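Phosphate transporter (PDB 6L85) probably imports phosphate across the cell membrane by coupling its uptake to sodium ions, as a bacterial relative of the human SLC20 carriers. Local coordinates at residues S58-T63 with G255-A260; N261-V266 with L287-G292; V54-H59 with V191-K196. All blocks are in the same frame, centred on the assembly; numbering follows the deposited sequence.

Interaction 1. Residues S58-T63 with G255-A260; sequences SHVSQT and GANDVA. With NA (sodium ion), chain R.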
loop_
_atom_site.group_PDB
_atom_site.type_symbol
_atom_site.label_atom_id
_atom_site.label_comp_id
_atom_site.label_asym_id
_atom_site.label_seq_id
_atom_site.Cartn_x
_atom_site.Cartn_y
_atom_site.Cartn_z
ATOM N N SER B 58 0.730 11.819 -11.412
ATOM C CA SER B 58 0.201 12.386 -12.654
ATOM C C SER B 58 -0.070 13.890 -12.539
ATOM O O SER B 58 -0.018 14.607 -13.547
ATOM C CB SER B 58 -1.077 11.647 -13.084
ATOM O OG SER B 58 -2.109 11.833 -12.122
ATOM N N HIS B 59 -0.325 14.380 -11.326
ATOM C CA HIS B 59 -0.781 15.755 -11.133
ATOM C C HIS B 59 0.301 16.776 -11.474
ATOM O O HIS B 59 0.045 17.741 -12.200
ATOM C CB HIS B 59 -1.282 15.915 -9.706
ATOM C CG HIS B 59 -2.243 14.841 -9.307
ATOM N ND1 HIS B 59 -3.524 14.766 -9.820
ATOM C CD2 HIS B 59 -2.095 13.760 -8.499
ATOM C CE1 HIS B 59 -4.134 13.704 -9.322
ATOM N NE2 HIS B 59 -3.292 13.081 -8.512
ATOM N N VAL B 60 1.528 16.567 -10.997
ATOM C CA VAL B 60 2.605 17.466 -11.395
ATOM C C VAL B 60 3.044 17.195 -12.836
ATOM O O VAL B 60 3.530 18.111 -13.526
ATOM C CB VAL B 60 3.780 17.355 -10.398
ATOM C CG1 VAL B 60 4.937 18.276 -10.829
ATOM C CG2 VAL B 60 3.307 17.689 -8.993
ATOM N N SER B 61 2.916 15.945 -13.307
ATOM C CA SER B 61 3.221 15.632 -14.708
ATOM C C SER B 61 2.399 16.495 -15.669
ATOM O O SER B 61 2.895 16.912 -16.729
ATOM C CB SER B 61 2.983 14.139 -14.984
ATOM O OG SER B 61 3.784 13.320 -14.142
ATOM N N GLN B 62 1.137 16.779 -15.316
ATOM C CA GLN B 62 0.327 17.677 -16.143
ATOM C C GLN B 62 0.931 19.081 -16.217
ATOM O O GLN B 62 0.935 19.713 -17.286
ATOM C CB GLN B 62 -1.094 17.749 -15.599
ATOM C CG GLN B 62 -1.906 16.496 -15.842
ATOM C CD GLN B 62 -2.990 16.352 -14.814
ATOM O OE1 GLN B 62 -3.481 17.359 -14.282
ATOM N NE2 GLN B 62 -3.362 15.100 -14.493
ATOM N N THR B 63 1.454 19.586 -15.093
ATOM C CA THR B 63 2.044 20.924 -15.096
ATOM C C THR B 63 3.309 20.959 -15.936
ATOM O O THR B 63 3.534 21.903 -16.696
ATOM C CB THR B 63 2.334 21.372 -13.672
ATOM O OG1 THR B 63 1.125 21.295 -12.912
ATOM C CG2 THR B 63 2.863 22.824 -13.657
ATOM N N GLY B 255 8.616 10.538 -4.996
ATOM C CA GLY B 255 8.090 9.929 -6.211
ATOM C C GLY B 255 6.893 10.685 -6.757
ATOM O O GLY B 255 6.812 10.946 -7.957
ATOM N N ALA B 256 5.998 11.119 -5.860
ATOM C CA ALA B 256 4.787 11.815 -6.273
ATOM C C ALA B 256 5.100 13.157 -6.961
ATOM O O ALA B 256 4.525 13.475 -8.012
ATOM C CB ALA B 256 3.879 12.014 -5.061
ATOM N N ASN B 257 6.038 13.933 -6.411
ATOM C CA ASN B 257 6.318 15.243 -6.996
ATOM C C ASN B 257 7.279 15.161 -8.175
ATOM O O ASN B 257 7.126 15.913 -9.143
ATOM C CB ASN B 257 6.885 16.217 -5.942
ATOM C CG ASN B 257 6.738 17.695 -6.367
ATOM O OD1 ASN B 257 7.649 18.267 -6.947
ATOM N ND2 ASN B 257 5.572 18.277 -6.123
ATOM N N ASP B 258 8.252 14.251 -8.139
ATOM C CA ASP B 258 9.343 14.292 -9.096
ATOM C C ASP B 258 9.222 13.301 -10.252
ATOM O O ASP B 258 10.000 13.434 -11.206
ATOM C CB ASP B 258 10.677 14.036 -8.391
ATOM C CG ASP B 258 11.252 15.286 -7.722
ATOM O OD1 ASP B 258 10.511 16.221 -7.384
ATOM O OD2 ASP B 258 12.467 15.293 -7.493
ATOM N N VAL B 259 8.316 12.306 -10.207
ATOM C CA VAL B 259 8.239 11.461 -11.401
ATOM C C VAL B 259 7.905 12.324 -12.611
ATOM O O VAL B 259 8.388 12.056 -13.710
ATOM C CB VAL B 259 7.252 10.275 -11.235
ATOM C CG1 VAL B 259 5.778 10.740 -11.216
ATOM C CG2 VAL B 259 7.491 9.216 -12.361
ATOM N N ALA B 260 7.157 13.409 -12.405
ATOM C CA ALA B 260 6.885 14.394 -13.453
ATOM C C ALA B 260 8.132 14.851 -14.204
ATOM O O ALA B 260 8.050 15.103 -15.408
ATOM C CB ALA B 260 6.185 15.624 -12.866
HETATM NA NA NA R . 9.661 18.226 -8.034
HETATM O O HOH W 1 2.057 14.780 -8.780
HETATM O O HOH W 2 8.650 18.055 -10.059
#
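Asn257 and Asp258, adjacent in the chain, each give one side-chain oxygen to a sodium ion, with Asn257 OD1 and Asp258 OD1 both 2.3 Å from NA. Thr107 OG1, Ile344 O and a water complete the shell. That water also donates to Asn257 O at 2.8 Å, so Asn257 serves the ion directly through OD1 and, by way of the water, through its backbone oxygen. An amide suits this place because its two ends do different work: while OD1 binds the metal, ND2 is hydrogen-bonded to Leu342 O and Ser338 OG, which fixes the rotation of the group. Val60 crosses Asn257 obliquely, its CG2 3.7 Å from Asn257 ND2. Its other branch, CG1, anti to the backbone N (chi1 179°), lies 3.6 Å from Ala260 CB and equally near Asn257 O. Ala260 is small enough for its CB to come within 3.3 Å of Ser61 N, and Ser61 OG turns back to hydrogen-bond Gly57 O. A second water spans the two backbones, accepting from Val60 N and donating to Ala256 O, 2.9 Å from each. The sequence GANDVAN is a signature of this phosphate transporter family; it recurs around Asn21 and Asp22, which bind another sodium ion.

Interaction 2. Residues N261-V266 with L287-G292; sequences NAAGPV and LALLLG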
loop_
_atom_site.group_PDB
_atom_site.type_symbol
_atom_site.label_atom_id
_atom_site.label_comp_id
_atom_site.label_asym_id
_atom_site.label_seq_id
_atom_site.Cartn_x
_atom_site.Cartn_y
_atom_site.Cartn_z
ATOM N N ASN B 261 9.287 14.957 -13.538
ATOM C CA ASN B 261 10.445 15.506 -14.245
ATOM C C ASN B 261 10.912 14.608 -15.381
ATOM O O ASN B 261 11.608 15.080 -16.298
ATOM C CB ASN B 261 11.603 15.778 -13.287
ATOM C CG ASN B 261 11.196 16.641 -12.115
ATOM O OD1 ASN B 261 10.185 17.375 -12.171
ATOM N ND2 ASN B 261 11.980 16.589 -11.060
ATOM N N ALA B 262 10.544 13.329 -15.343
ATOM C CA ALA B 262 10.778 12.430 -16.466
ATOM C C ALA B 262 9.502 12.074 -17.211
ATOM O O ALA B 262 9.529 11.955 -18.439
ATOM C CB ALA B 262 11.468 11.149 -15.991
ATOM N N ALA B 263 8.376 11.953 -16.502
ATOM C CA ALA B 263 7.136 11.476 -17.104
ATOM C C ALA B 263 6.409 12.566 -17.890
ATOM O O ALA B 263 5.700 12.240 -18.856
ATOM C CB ALA B 263 6.211 10.889 -16.028
ATOM N N GLY B 264 6.515 13.834 -17.478
ATOM C CA GLY B 264 5.933 14.925 -18.225
ATOM C C GLY B 264 6.469 15.022 -19.640
ATOM O O GLY B 264 5.707 14.984 -20.608
ATOM N N PRO B 265 7.795 15.119 -19.804
ATOM C CA PRO B 265 8.328 15.180 -21.180
ATOM C C PRO B 265 7.985 13.956 -22.001
ATOM O O PRO B 265 7.587 14.086 -23.175
ATOM C CB PRO B 265 9.844 15.343 -20.963
ATOM C CG PRO B 265 9.950 16.037 -19.615
ATOM C CD PRO B 265 8.849 15.372 -18.796
ATOM N N VAL B 266 8.088 12.762 -21.399
ATOM C CA VAL B 266 7.738 11.536 -22.117
ATOM C C VAL B 266 6.261 11.551 -22.502
ATOM O O VAL B 266 5.896 11.176 -23.620
ATOM C CB VAL B 266 8.090 10.284 -21.283
ATOM C CG1 VAL B 266 7.528 9.001 -21.963
ATOM C CG2 VAL B 266 9.586 10.167 -21.071
ATOM N N LEU B 287 1.787 4.454 -18.799
ATOM C CA LEU B 287 3.100 3.996 -19.230
ATOM C C LEU B 287 4.193 5.004 -18.872
ATOM O O LEU B 287 5.267 4.614 -18.396
ATOM C CB LEU B 287 3.068 3.725 -20.738
ATOM C CG LEU B 287 4.034 2.702 -21.329
ATOM C CD1 LEU B 287 4.307 1.594 -20.319
ATOM C CD2 LEU B 287 3.463 2.113 -22.618
ATOM N N ALA B 288 3.934 6.308 -19.088
ATOM C CA ALA B 288 4.903 7.347 -18.718
ATOM C C ALA B 288 5.230 7.303 -17.237
ATOM O O ALA B 288 6.397 7.412 -16.840
ATOM C CB ALA B 288 4.375 8.750 -19.086
ATOM N N LEU B 289 4.205 7.190 -16.394
ATOM C CA LEU B 289 4.436 7.202 -14.952
ATOM C C LEU B 289 5.162 5.945 -14.498
ATOM O O LEU B 289 5.985 5.996 -13.574
ATOM C CB LEU B 289 3.116 7.332 -14.220
ATOM C CG LEU B 289 2.410 8.650 -14.432
ATOM C CD1 LEU B 289 0.994 8.535 -13.862
ATOM C CD2 LEU B 289 3.206 9.762 -13.736
ATOM N N LEU B 290 4.869 4.804 -15.147
ATOM C CA LEU B 290 5.498 3.534 -14.788
ATOM C C LEU B 290 6.968 3.535 -15.169
ATOM O O LEU B 290 7.815 3.083 -14.391
ATOM C CB LEU B 290 4.772 2.378 -15.483
ATOM C CG LEU B 290 3.551 1.735 -14.838
ATOM C CD1 LEU B 290 2.715 2.721 -14.142
ATOM C CD2 LEU B 290 2.731 1.046 -15.926
ATOM N N LEU B 291 7.284 4.056 -16.359
ATOM C CA LEU B 291 8.675 4.195 -16.786
ATOM C C LEU B 291 9.433 5.115 -15.846
ATOM O O LEU B 291 10.544 4.790 -15.400
ATOM C CB LEU B 291 8.724 4.734 -18.218
ATOM C CG LEU B 291 10.042 5.266 -18.796
ATOM C CD1 LEU B 291 10.992 4.144 -19.106
ATOM C CD2 LEU B 291 9.790 6.108 -20.059
ATOM N N GLY B 292 8.836 6.264 -15.511
ATOM C CA GLY B 292 9.491 7.161 -14.571
ATOM C C GLY B 292 9.719 6.513 -13.215
ATOM O O GLY B 292 10.793 6.645 -12.629
#
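Asn261 ND2 is gripped by two hydrogen bonds, to Thr106 OG1 and to Thr107 OG1. Since Thr107 OG1 also ligates a sodium ion, Asn261 is a second-shell residue that probably helps position this ligand. It stands on the side of helix 260-275 turned from residues 287-292, where the side chains that meet are all apolar. The segments belong to consecutive helices, 260-275 and 286-302, packed roughly antiparallel at 145° with their axes 8.3 Å apart, and small residues at the crossing permit this closeness. Ala263 and Ala288 interlock reciprocally: Ala263 CB rests 3.6 Å from Ala288 O, and Ala288 CB lies 3.7 Å from Ala263 O. Gly292, one turn beyond Ala288, keeps the same face low beside Ala262 and Ala263. Larger side chains close the flanks. Leu289 starts out pointing away from the partner helix, yet its CD2 branch bends back to 3.9 Å from Ala263 CB. Val266 sets CG1 4.1 Å from Leu291 CD2, the two side chains crossing at about a right angle. Pro265 has no N-H for the preceding turn, so the helix kinks there, and the bond from Val266 N to Ala262 O is weak at 3.4 Å. Helices 76-99 and 106-121 cover Pro265, helix 2-32 touches Ala262 and Leu291, helix 58-66 meets Ala263 and Leu289, and Leu287 and Leu290 pack on Leu204 of the second subunit.

Interaction 3. Residues V54-H59 with V191-K196; sequences VMFGSH and VKKTLK. With LMT (dodecyl-beta-D-maltoside), chain O.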
loop_
_atom_site.group_PDB
_atom_site.type_symbol
_atom_site.label_atom_id
_atom_site.label_comp_id
_atom_site.label_asym_id
_atom_site.label_seq_id
_atom_site.Cartn_x
_atom_site.Cartn_y
_atom_site.Cartn_z
ATOM N N VAL B 54 3.334 6.257 -8.857
ATOM C CA VAL B 54 2.146 5.664 -9.464
ATOM C C VAL B 54 0.866 6.153 -8.786
ATOM O O VAL B 54 -0.170 6.324 -9.438
ATOM C CB VAL B 54 2.259 4.121 -9.419
ATOM C CG1 VAL B 54 0.876 3.480 -9.489
ATOM C CG2 VAL B 54 3.150 3.620 -10.557
ATOM N N MET B 55 0.880 6.343 -7.468
ATOM C CA MET B 55 -0.354 6.739 -6.804
ATOM C C MET B 55 -0.639 8.233 -6.937
ATOM O O MET B 55 -1.806 8.642 -6.869
ATOM C CB MET B 55 -0.303 6.334 -5.321
ATOM C CG MET B 55 -0.356 4.796 -5.073
ATOM S SD MET B 55 -0.354 4.380 -3.315
ATOM C CE MET B 55 -1.832 5.207 -2.722
ATOM N N PHE B 56 0.393 9.071 -7.117
ATOM C CA PHE B 56 0.172 10.514 -7.057
ATOM C C PHE B 56 0.969 11.321 -8.071
ATOM O O PHE B 56 0.861 12.542 -8.051
ATOM C CB PHE B 56 0.482 11.044 -5.632
ATOM C CG PHE B 56 -0.475 12.102 -5.155
ATOM C CD1 PHE B 56 -1.835 11.832 -5.042
ATOM C CD2 PHE B 56 -0.021 13.379 -4.836
ATOM C CE1 PHE B 56 -2.739 12.824 -4.629
ATOM C CE2 PHE B 56 -0.919 14.392 -4.419
ATOM C CZ PHE B 56 -2.284 14.111 -4.317
ATOM N N GLY B 57 1.728 10.691 -8.977
ATOM C CA GLY B 57 2.627 11.392 -9.878
ATOM C C GLY B 57 2.003 12.077 -11.087
ATOM O O GLY B 57 2.695 12.866 -11.746
ATOM N N SER B 58 0.730 11.819 -11.412
ATOM C CA SER B 58 0.201 12.386 -12.654
ATOM C C SER B 58 -0.070 13.890 -12.539
ATOM O O SER B 58 -0.018 14.607 -13.547
ATOM C CB SER B 58 -1.077 11.647 -13.084
ATOM O OG SER B 58 -2.109 11.833 -12.122
ATOM N N HIS B 59 -0.325 14.380 -11.326
ATOM C CA HIS B 59 -0.781 15.755 -11.133
ATOM C C HIS B 59 0.301 16.776 -11.474
ATOM O O HIS B 59 0.045 17.741 -12.200
ATOM C CB HIS B 59 -1.282 15.915 -9.706
ATOM C CG HIS B 59 -2.243 14.841 -9.307
ATOM N ND1 HIS B 59 -3.524 14.766 -9.820
ATOM C CD2 HIS B 59 -2.095 13.760 -8.499
ATOM C CE1 HIS B 59 -4.134 13.704 -9.322
ATOM N NE2 HIS B 59 -3.292 13.081 -8.512
ATOM N N VAL B 191 -7.335 9.487 -2.361
ATOM C CA VAL B 191 -8.736 9.213 -2.633
ATOM C C VAL B 191 -9.395 10.428 -3.277
ATOM O O VAL B 191 -10.215 10.291 -4.193
ATOM C CB VAL B 191 -9.442 8.791 -1.331
ATOM C CG1 VAL B 191 -10.964 8.756 -1.544
ATOM C CG2 VAL B 191 -8.889 7.422 -0.846
ATOM N N LYS B 192 -9.024 11.634 -2.837
ATOM C CA LYS B 192 -9.640 12.846 -3.367
ATOM C C LYS B 192 -9.122 13.173 -4.763
ATOM O O LYS B 192 -9.891 13.221 -5.719
ATOM C CB LYS B 192 -9.396 14.008 -2.398
ATOM C CG LYS B 192 -9.988 15.336 -2.862
ATOM C CD LYS B 192 -11.498 15.349 -2.672
ATOM C CE LYS B 192 -12.170 16.469 -3.471
ATOM N NZ LYS B 192 -12.690 15.956 -4.768
ATOM N N LYS B 193 -7.813 13.380 -4.907
ATOM C CA LYS B 193 -7.266 13.840 -6.183
ATOM C C LYS B 193 -7.056 12.722 -7.194
ATOM O O LYS B 193 -7.292 12.923 -8.387
ATOM C CB LYS B 193 -5.935 14.557 -5.960
ATOM C CG LYS B 193 -6.072 15.883 -5.274
ATOM C CD LYS B 193 -5.953 17.001 -6.292
ATOM C CE LYS B 193 -4.713 16.823 -7.158
ATOM N NZ LYS B 193 -4.508 18.029 -8.020
ATOM N N THR B 194 -6.543 11.564 -6.786
ATOM C CA THR B 194 -6.265 10.569 -7.822
ATOM C C THR B 194 -7.516 9.791 -8.207
ATOM O O THR B 194 -7.797 9.616 -9.396
ATOM C CB THR B 194 -5.161 9.609 -7.386
ATOM O OG1 THR B 194 -3.947 10.340 -7.191
ATOM C CG2 THR B 194 -4.925 8.532 -8.465
ATOM N N LEU B 195 -8.266 9.290 -7.220
ATOM C CA LEU B 195 -9.458 8.502 -7.510
ATOM C C LEU B 195 -10.689 9.361 -7.745
ATOM O O LEU B 195 -11.731 8.826 -8.124
ATOM C CB LEU B 195 -9.746 7.510 -6.383
ATOM C CG LEU B 195 -8.620 6.574 -5.994
ATOM C CD1 LEU B 195 -9.141 5.563 -4.987
ATOM C CD2 LEU B 195 -8.025 5.885 -7.221
ATOM N N LYS B 196 -10.588 10.667 -7.506
ATOM C CA LYS B 196 -11.642 11.629 -7.822
ATOM C C LYS B 196 -12.952 11.296 -7.108
ATOM O O LYS B 196 -14.030 11.336 -7.702
ATOM C CB LYS B 196 -11.839 11.734 -9.340
ATOM C CG LYS B 196 -10.787 12.627 -10.013
ATOM C CD LYS B 196 -10.019 11.895 -11.107
ATOM C CE LYS B 196 -10.795 11.928 -12.425
ATOM N NZ LYS B 196 -9.958 11.573 -13.618
HETATM C "C1'" LMT O . -7.281 6.415 -11.570
HETATM C "C2'" LMT O . -6.952 7.151 -12.851
HETATM C "C3'" LMT O . -8.063 8.033 -13.403
HETATM C "C4'" LMT O . -9.445 7.510 -13.088
HETATM C "C5'" LMT O . -9.488 7.021 -11.643
HETATM C "C6'" LMT O . -10.899 6.640 -11.251
HETATM O "O1'" LMT O . -6.399 5.286 -11.492
HETATM O "O2'" LMT O . -5.834 7.989 -12.637
HETATM O "O3'" LMT O . -7.878 8.089 -14.799
HETATM O "O5'" LMT O . -8.596 5.919 -11.513
HETATM O "O6'" LMT O . -11.796 7.689 -11.614
HETATM C C1 LMT O . -5.127 5.523 -10.857
HETATM C C2 LMT O . -4.479 4.137 -10.619
HETATM C C3 LMT O . -3.979 4.080 -9.155
HETATM C C4 LMT O . -2.925 2.966 -9.109
HETATM C C5 LMT O . -2.678 2.617 -7.630
HETATM C C6 LMT O . -2.231 1.147 -7.598
HETATM C C7 LMT O . -1.437 0.931 -6.289
HETATM C C8 LMT O . -2.444 0.640 -5.144
HETATM C C9 LMT O . -1.692 0.798 -3.798
HETATM C C10 LMT O . -1.118 -0.575 -3.354
HETATM C C11 LMT O . -0.775 -0.494 -1.860
HETATM C C12 LMT O . 0.119 -1.673 -1.463
#
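The break around Gly57, between helix 38-56 and helix 58-66, is clasped by the C-terminal part of helix 167-194. Thr194 OG1 is the central atom. It donates to Met55 O at 2.8 Å, approaching in the carbonyl plane, and accepts from His59 NE2 at 3.1 Å along an almost straight N-H line of 171°. A threonine hydroxyl suits the place because it can give and take at once, tying both sides of the break to one atom. The bond from His59 lies in its ring plane, which leaves the faces to other groups: Lys193 CE makes a CH-pi contact over one, 3.8 Å from the ring centroid, while Ser58 OG sits over the opposite face. Lys193 bends at chi2 and chi3, which brings CE over the ring, and its NZ goes on to Ser339 O. Phe56 crosses Lys193 at about a right angle, its CE1 3.9 Å from Lys193 CB, and takes His59 CD2 over one face. A bound detergent tail runs past Val54 CG1 and Met55 SD, the latter 3.9 Å from LMT C9. Helix 320-339 and Ala256 of helix 231-258 enclose Phe56, whereas Val54 and Leu195 reach Leu205 and Leu195 of the second subunit.

Interaction 3 opens first along the chain, and its residues Ser58 and His59 also begin interaction 1, so both draw on helix 58-66; their centres lie about 10 Å apart. Interaction 1 ends in helix 231-258 and at the start of the next helix, 260-275, which carries interaction 2 to helix 286-302. The centres of interactions 1 and 2 lie about 9 Å apart. Those of interactions 2 and 3 are about 15 Å apart, but Leu289 packs against Gly57 and Ser58, and Leu290 against Val54, closing the cluster. One sodium site, in interaction 1, is thus joined through directly touching contacts to interactions 2 and 3, both of which reach the second subunit.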